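Local atomic coordinates of soluble lytic murein transglycosylase (PDB entry 5OHU), a protein that cleaves the glycan strands of bacterial cell-wall peptidoglycan as a lytic transglycosylase, working in both exolytic and endolytic modes. Residues A188-N193 with G244-A249; R151-G156 with W182-L187. All blocks are in the same frame, centred on the assembly; numbering follows the deposited sequence.

Contact 1: residues A188-N193 with G244-A249; sequences AAEARN and GLRRLA
Ala-189 O, at the C-terminal end of helix 178-190, is gripped from both faces of its carbonyl plane, by Arg-247 NH2 across the contact and by the backbone N of Arg-192, three residues on. The Arg-247 bond is 3.1 Å from NH2 to Ala-189 O and nearly straight at the hydrogen (166°). The oxygen sits close to the guanidinium plane at its edge, while the donor is tilted 22° from the carbonyl plane. Glu-190 O is as near, 3.0 Å from Arg-247 NH2, but the angle is too poor for a bond.

Helix 178-190 ends here in a Schellman motif: Arg-192 has positive phi, and Asn-193 N bonds back to Ala-188 O alongside the Arg-192 N bond. A cationic group laid against such a helix end would be expected to gain from the partial negative charge of its carbonyls. From within the turn, Arg-192, extended from CG to NE, lays its guanidinium over one face of Arg-247, centres 4.0 Å apart and planes 22° apart. The overlap is shifted toward the rim, with Arg-192 NH2 3.7 Å from Arg-247 CD. The two groups are like-charged, and Arg-250 lies close to Arg-192 as well; the hold of Ala-189 O on Arg-247 presumably eases the stacking. Arg-247 NH1 also makes a weak hydrogen bond to Tyr-194 OH.

On the other flank, Glu-190 OE2 meets Arg-246 NH2 at 3.0 Å in a salt bridge whose hydrogen bond is weak, being strongly bent; carboxylate and guanidinium planes are steeply turned, and Glu-280 of helix 271-287 also touches Arg-246.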
loop_
_atom_site.group_PDB
_atom_site.type_symbol
_atom_site.label_atom_id
_atom_site.label_comp_id
_atom_site.label_asym_id
_atom_site.label_seq_id
_atom_site.Cartn_x
_atom_site.Cartn_y
_atom_site.Cartn_z
ATOM N N ALA A 188 -10.611 7.512 -18.894
ATOM C CA ALA A 188 -9.776 6.550 -19.599
ATOM C C ALA A 188 -8.440 7.176 -19.974
ATOM O O ALA A 188 -7.391 6.520 -19.905
ATOM C CB ALA A 188 -10.503 6.033 -20.843
ATOM N N ALA A 189 -8.463 8.451 -20.375
ATOM C CA ALA A 189 -7.224 9.133 -20.719
ATOM C C ALA A 189 -6.353 9.315 -19.488
ATOM O O ALA A 189 -5.131 9.142 -19.559
ATOM C CB ALA A 189 -7.537 10.482 -21.375
ATOM N N GLU A 190 -6.976 9.617 -18.341
ATOM C CA GLU A 190 -6.222 9.768 -17.095
ATOM C C GLU A 190 -5.541 8.464 -16.698
ATOM O O GLU A 190 -4.402 8.466 -16.228
ATOM C CB GLU A 190 -7.150 10.248 -15.977
ATOM C CG GLU A 190 -7.553 11.712 -16.099
ATOM C CD GLU A 190 -8.715 12.097 -15.201
ATOM O OE1 GLU A 190 -9.346 11.187 -14.631
ATOM O OE2 GLU A 190 -9.010 13.306 -15.077
ATOM N N ALA A 191 -6.226 7.340 -16.870
ATOM C CA ALA A 191 -5.685 6.040 -16.506
ATOM C C ALA A 191 -4.773 5.470 -17.579
ATOM O O ALA A 191 -4.331 4.322 -17.444
ATOM C CB ALA A 191 -6.822 5.060 -16.219
ATOM N N ARG A 192 -4.504 6.235 -18.640
ATOM C CA ARG A 192 -3.604 5.823 -19.719
ATOM C C ARG A 192 -4.117 4.587 -20.448
ATOM O O ARG A 192 -3.328 3.822 -21.003
ATOM C CB ARG A 192 -2.180 5.580 -19.204
ATOM C CG ARG A 192 -1.579 6.739 -18.441
ATOM C CD ARG A 192 -0.202 6.411 -17.883
ATOM N NE ARG A 192 0.194 7.374 -16.857
ATOM C CZ ARG A 192 1.063 8.368 -17.043
ATOM N NH1 ARG A 192 1.647 8.537 -18.223
ATOM N NH2 ARG A 192 1.346 9.199 -16.042
ATOM N N ASN A 193 -5.439 4.380 -20.460
ATOM C CA ASN A 193 -6.061 3.331 -21.271
ATOM C C ASN A 193 -6.565 3.950 -22.577
ATOM O O ASN A 193 -7.745 4.265 -22.740
ATOM C CB ASN A 193 -7.169 2.640 -20.485
ATOM C CG ASN A 193 -6.628 1.837 -19.318
ATOM O OD1 ASN A 193 -5.551 1.245 -19.412
ATOM N ND2 ASN A 193 -7.358 1.824 -18.207
ATOM N N GLY A 244 -4.050 17.718 -19.764
ATOM C CA GLY A 244 -2.656 17.791 -20.170
ATOM C C GLY A 244 -1.777 18.479 -19.143
ATOM O O GLY A 244 -0.656 18.040 -18.880
ATOM N N LEU A 245 -2.275 19.548 -18.522
ATOM C CA LEU A 245 -1.448 20.214 -17.519
ATOM C C LEU A 245 -1.247 19.341 -16.293
ATOM O O LEU A 245 -0.160 19.335 -15.706
ATOM C CB LEU A 245 -2.034 21.560 -17.113
ATOM C CG LEU A 245 -2.108 22.559 -18.253
ATOM C CD1 LEU A 245 -3.118 23.656 -17.962
ATOM C CD2 LEU A 245 -0.730 23.118 -18.464
ATOM N N ARG A 246 -2.274 18.589 -15.897
ATOM C CA ARG A 246 -2.116 17.683 -14.758
ATOM C C ARG A 246 -1.116 16.586 -15.078
ATOM O O ARG A 246 -0.292 16.215 -14.232
ATOM C CB ARG A 246 -3.468 17.078 -14.361
ATOM C CG ARG A 246 -4.110 17.783 -13.160
ATOM C CD ARG A 246 -5.558 18.137 -13.401
ATOM N NE ARG A 246 -6.304 17.035 -14.004
ATOM C CZ ARG A 246 -7.385 17.186 -14.768
ATOM N NH1 ARG A 246 -7.858 18.405 -15.030
ATOM N NH2 ARG A 246 -7.980 16.111 -15.271
ATOM N N ARG A 247 -1.174 16.056 -16.298
ATOM C CA ARG A 247 -0.200 15.057 -16.717
ATOM C C ARG A 247 1.192 15.671 -16.769
ATOM O O ARG A 247 2.142 15.141 -16.179
ATOM C CB ARG A 247 -0.620 14.487 -18.078
ATOM C CG ARG A 247 0.339 13.478 -18.723
ATOM C CD ARG A 247 0.361 12.094 -18.053
ATOM N NE ARG A 247 -0.950 11.608 -17.619
ATOM C CZ ARG A 247 -1.772 10.876 -18.372
ATOM N NH1 ARG A 247 -1.439 10.559 -19.613
ATOM N NH2 ARG A 247 -2.931 10.449 -17.879
ATOM N N LEU A 248 1.316 16.827 -17.428
ATOM C CA LEU A 248 2.613 17.477 -17.580
ATOM C C LEU A 248 3.239 17.820 -16.239
ATOM O O LEU A 248 4.473 17.828 -16.106
ATOM C CB LEU A 248 2.444 18.748 -18.421
ATOM C CG LEU A 248 3.670 19.506 -18.910
ATOM C CD1 LEU A 248 4.524 18.611 -19.810
ATOM C CD2 LEU A 248 3.217 20.778 -19.649
ATOM N N ALA A 249 2.415 18.132 -15.241
ATOM C CA ALA A 249 2.955 18.489 -13.936
ATOM C C ALA A 249 3.781 17.367 -13.316
ATOM O O ALA A 249 4.643 17.642 -12.482
ATOM C CB ALA A 249 1.822 18.868 -12.989
#

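Contact 2: residues R151-G156 with W182-L187; sequences RLWLVG and WKRLKL. With PO4 (phosphate ion), chain B.
Arg-184 drives its fully extended side chain across the face of Trp-153, the two crossing at about a right angle. CD rests over the centre of the indole, a CH-pi contact 3.8 Å from the six-membered ring centroid. Farther out, CZ lies 4.5 Å from that centroid in a cation-pi contact, with the guanidinium steeply inclined to the ring. This is the dense part: Phe-167 packs edge-to-face with Trp-153, whose NE1 donates a hydrogen bond to Lys-180 O. Arg-184 NE bonds to Val-155 O (2.9 Å), almost straight and nearly along the C=O axis, pinning the loop after helix 142-153 to helix 178-190; Leu-154 centres an inverse gamma turn there.

Toward solvent the contact thins to apolar edges: apart from one close pair, Leu-154 CD2 to Lys-183 CB at 3.5 Å, Leu-154 CD2 and Leu-187 CD1 lie 4.0 Å apart, and Lys-183 leads off to an exposed end.

Arg-184 NH1 and NH2 each give a straight hydrogen bond to a phosphate, 2.8 Å to O3 and O2 respectively; Lys-157 O also accepts from NH2. The ion, bonded by Gln-159 N too, probably came from the crystallisation liquor, yet this two-pronged grip is consistent with a spot that can accept an anion, the buried positive charge probably being eased by phosphate, carbonyls and indole face.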
loop_
_atom_site.group_PDB
_atom_site.type_symbol
_atom_site.label_atom_id
_atom_site.label_comp_id
_atom_site.label_asym_id
_atom_site.label_seq_id
_atom_site.Cartn_x
_atom_site.Cartn_y
_atom_site.Cartn_z
ATOM N N ARG A 151 -22.345 4.696 -12.146
ATOM C CA ARG A 151 -21.180 4.468 -11.292
ATOM C C ARG A 151 -20.230 3.438 -11.901
ATOM O O ARG A 151 -19.005 3.594 -11.845
ATOM C CB ARG A 151 -21.639 4.019 -9.902
ATOM C CG ARG A 151 -20.503 3.745 -8.927
ATOM C CD ARG A 151 -21.009 3.148 -7.613
ATOM N NE ARG A 151 -21.591 1.812 -7.778
ATOM C CZ ARG A 151 -20.903 0.671 -7.716
ATOM N NH1 ARG A 151 -19.591 0.683 -7.496
ATOM N NH2 ARG A 151 -21.530 -0.490 -7.875
ATOM N N LEU A 152 -20.769 2.360 -12.458
ATOM C CA LEU A 152 -19.902 1.394 -13.115
ATOM C C LEU A 152 -19.415 1.900 -14.460
ATOM O O LEU A 152 -18.389 1.418 -14.953
ATOM C CB LEU A 152 -20.624 0.057 -13.295
ATOM C CG LEU A 152 -20.833 -0.629 -11.947
ATOM C CD1 LEU A 152 -22.056 -1.550 -12.004
ATOM C CD2 LEU A 152 -19.583 -1.385 -11.581
ATOM N N TRP A 153 -20.143 2.841 -15.066
ATOM C CA TRP A 153 -19.746 3.372 -16.360
ATOM C C TRP A 153 -18.615 4.379 -16.206
ATOM O O TRP A 153 -17.708 4.424 -17.046
ATOM C CB TRP A 153 -20.951 4.012 -17.064
ATOM C CG TRP A 153 -20.566 4.819 -18.272
ATOM C CD1 TRP A 153 -20.355 6.172 -18.334
ATOM C CD2 TRP A 153 -20.327 4.315 -19.593
ATOM N NE1 TRP A 153 -20.005 6.538 -19.608
ATOM C CE2 TRP A 153 -19.976 5.419 -20.402
ATOM C CE3 TRP A 153 -20.367 3.035 -20.166
ATOM C CZ2 TRP A 153 -19.655 5.283 -21.748
ATOM C CZ3 TRP A 153 -20.053 2.896 -21.497
ATOM C CH2 TRP A 153 -19.705 4.016 -22.282
ATOM N N LEU A 154 -18.628 5.166 -15.121
ATOM C CA LEU A 154 -17.654 6.248 -14.942
ATOM C C LEU A 154 -16.367 5.686 -14.347
ATOM O O LEU A 154 -15.987 5.955 -13.205
ATOM C CB LEU A 154 -18.233 7.360 -14.080
ATOM C CG LEU A 154 -19.151 8.241 -14.930
ATOM C CD1 LEU A 154 -19.892 9.282 -14.089
ATOM C CD2 LEU A 154 -18.339 8.870 -16.052
ATOM N N VAL A 155 -15.681 4.906 -15.177
ATOM C CA VAL A 155 -14.492 4.174 -14.791
ATOM C C VAL A 155 -13.564 4.158 -15.998
ATOM O O VAL A 155 -14.007 3.932 -17.129
ATOM C CB VAL A 155 -14.834 2.733 -14.333
ATOM C CG1 VAL A 155 -13.582 1.949 -14.133
ATOM C CG2 VAL A 155 -15.645 2.729 -13.016
ATOM N N GLY A 156 -12.270 4.374 -15.751
ATOM C CA GLY A 156 -11.267 4.547 -16.778
ATOM C C GLY A 156 -10.670 3.293 -17.371
ATOM O O GLY A 156 -9.723 3.391 -18.151
ATOM N N TRP A 182 -18.139 11.544 -22.746
ATOM C CA TRP A 182 -17.009 12.444 -22.554
ATOM C C TRP A 182 -16.350 12.249 -21.190
ATOM O O TRP A 182 -15.125 12.116 -21.103
ATOM C CB TRP A 182 -17.469 13.890 -22.737
ATOM C CG TRP A 182 -16.353 14.895 -22.591
ATOM C CD1 TRP A 182 -16.077 15.644 -21.489
ATOM C CD2 TRP A 182 -15.364 15.238 -23.572
ATOM N NE1 TRP A 182 -14.980 16.446 -21.724
ATOM C CE2 TRP A 182 -14.527 16.219 -22.996
ATOM C CE3 TRP A 182 -15.114 14.823 -24.881
ATOM C CZ2 TRP A 182 -13.450 16.792 -23.689
ATOM C CZ3 TRP A 182 -14.042 15.387 -25.569
ATOM C CH2 TRP A 182 -13.226 16.363 -24.973
ATOM N N LYS A 183 -17.146 12.225 -20.109
ATOM C CA LYS A 183 -16.571 11.985 -18.788
ATOM C C LYS A 183 -15.744 10.714 -18.762
ATOM O O LYS A 183 -14.653 10.680 -18.178
ATOM C CB LYS A 183 -17.646 11.839 -17.717
ATOM C CG LYS A 183 -18.158 13.039 -16.982
ATOM C CD LYS A 183 -19.309 13.620 -17.686
ATOM C CE LYS A 183 -20.059 14.591 -16.789
ATOM N NZ LYS A 183 -19.067 15.442 -16.051
ATOM N N ARG A 184 -16.271 9.632 -19.333
ATOM C CA ARG A 184 -15.530 8.386 -19.245
ATOM C C ARG A 184 -14.271 8.451 -20.095
ATOM O O ARG A 184 -13.226 7.908 -19.719
ATOM C CB ARG A 184 -16.404 7.200 -19.659
ATOM C CG ARG A 184 -15.752 5.880 -19.266
ATOM C CD ARG A 184 -16.439 4.678 -19.858
ATOM N NE ARG A 184 -15.772 3.466 -19.426
ATOM C CZ ARG A 184 -16.052 2.242 -19.871
ATOM N NH1 ARG A 184 -17.005 2.047 -20.777
ATOM N NH2 ARG A 184 -15.372 1.211 -19.404
ATOM N N LEU A 185 -14.355 9.106 -21.250
ATOM C CA LEU A 185 -13.169 9.346 -22.062
ATOM C C LEU A 185 -12.074 10.000 -21.233
ATOM O O LEU A 185 -10.924 9.556 -21.240
ATOM C CB LEU A 185 -13.560 10.203 -23.264
ATOM C CG LEU A 185 -12.576 10.771 -24.291
ATOM C CD1 LEU A 185 -11.362 9.930 -24.473
ATOM C CD2 LEU A 185 -13.323 10.883 -25.620
ATOM N N LYS A 186 -12.430 11.035 -20.474
ATOM C CA LYS A 186 -11.453 11.724 -19.644
ATOM C C LYS A 186 -10.822 10.762 -18.635
ATOM O O LYS A 186 -9.589 10.716 -18.484
ATOM C CB LYS A 186 -12.148 12.899 -18.962
ATOM C CG LYS A 186 -11.265 13.850 -18.191
ATOM C CD LYS A 186 -12.075 15.065 -17.723
ATOM C CE LYS A 186 -11.622 15.553 -16.353
ATOM N NZ LYS A 186 -12.316 16.805 -15.941
ATOM N N LEU A 187 -11.657 9.943 -17.978
ATOM C CA LEU A 187 -11.156 8.967 -17.015
ATOM C C LEU A 187 -10.252 7.944 -17.682
ATOM O O LEU A 187 -9.249 7.517 -17.094
ATOM C CB LEU A 187 -12.326 8.259 -16.338
ATOM C CG LEU A 187 -13.194 9.188 -15.506
ATOM C CD1 LEU A 187 -14.464 8.483 -15.029
ATOM C CD2 LEU A 187 -12.367 9.679 -14.331
HETATM P P PO4 B . -16.772 -1.651 -21.629
HETATM O O1 PO4 B . -16.057 -2.215 -22.827
HETATM O O2 PO4 B . -15.773 -1.358 -20.541
HETATM O O3 PO4 B . -17.507 -0.399 -22.046
HETATM O O4 PO4 B . -17.774 -2.653 -21.111
#

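How the contacts relate
Coming from the N terminus, the chain leaves helix 142-153, passes through helix 161-172 and returns in helix 178-190, where contact 2 closes a loop of 25 residues. Contact 1 opens at the very next residue, at the C-terminal end of the same helix; the chain then runs through helices 194-201 and 208-219 before helix 235-251 closes its 50-residue loop. The two loops are thus in series, neither nested nor crossed, with helix 178-190 as their shared element. Their centres lie 13 Å apart, and they touch directly: Asn-193 ND2 probably donates to Gly-156 O, while Arg-246 packs on Lys-186. Together they tie three non-consecutive helices of the largely helical fold.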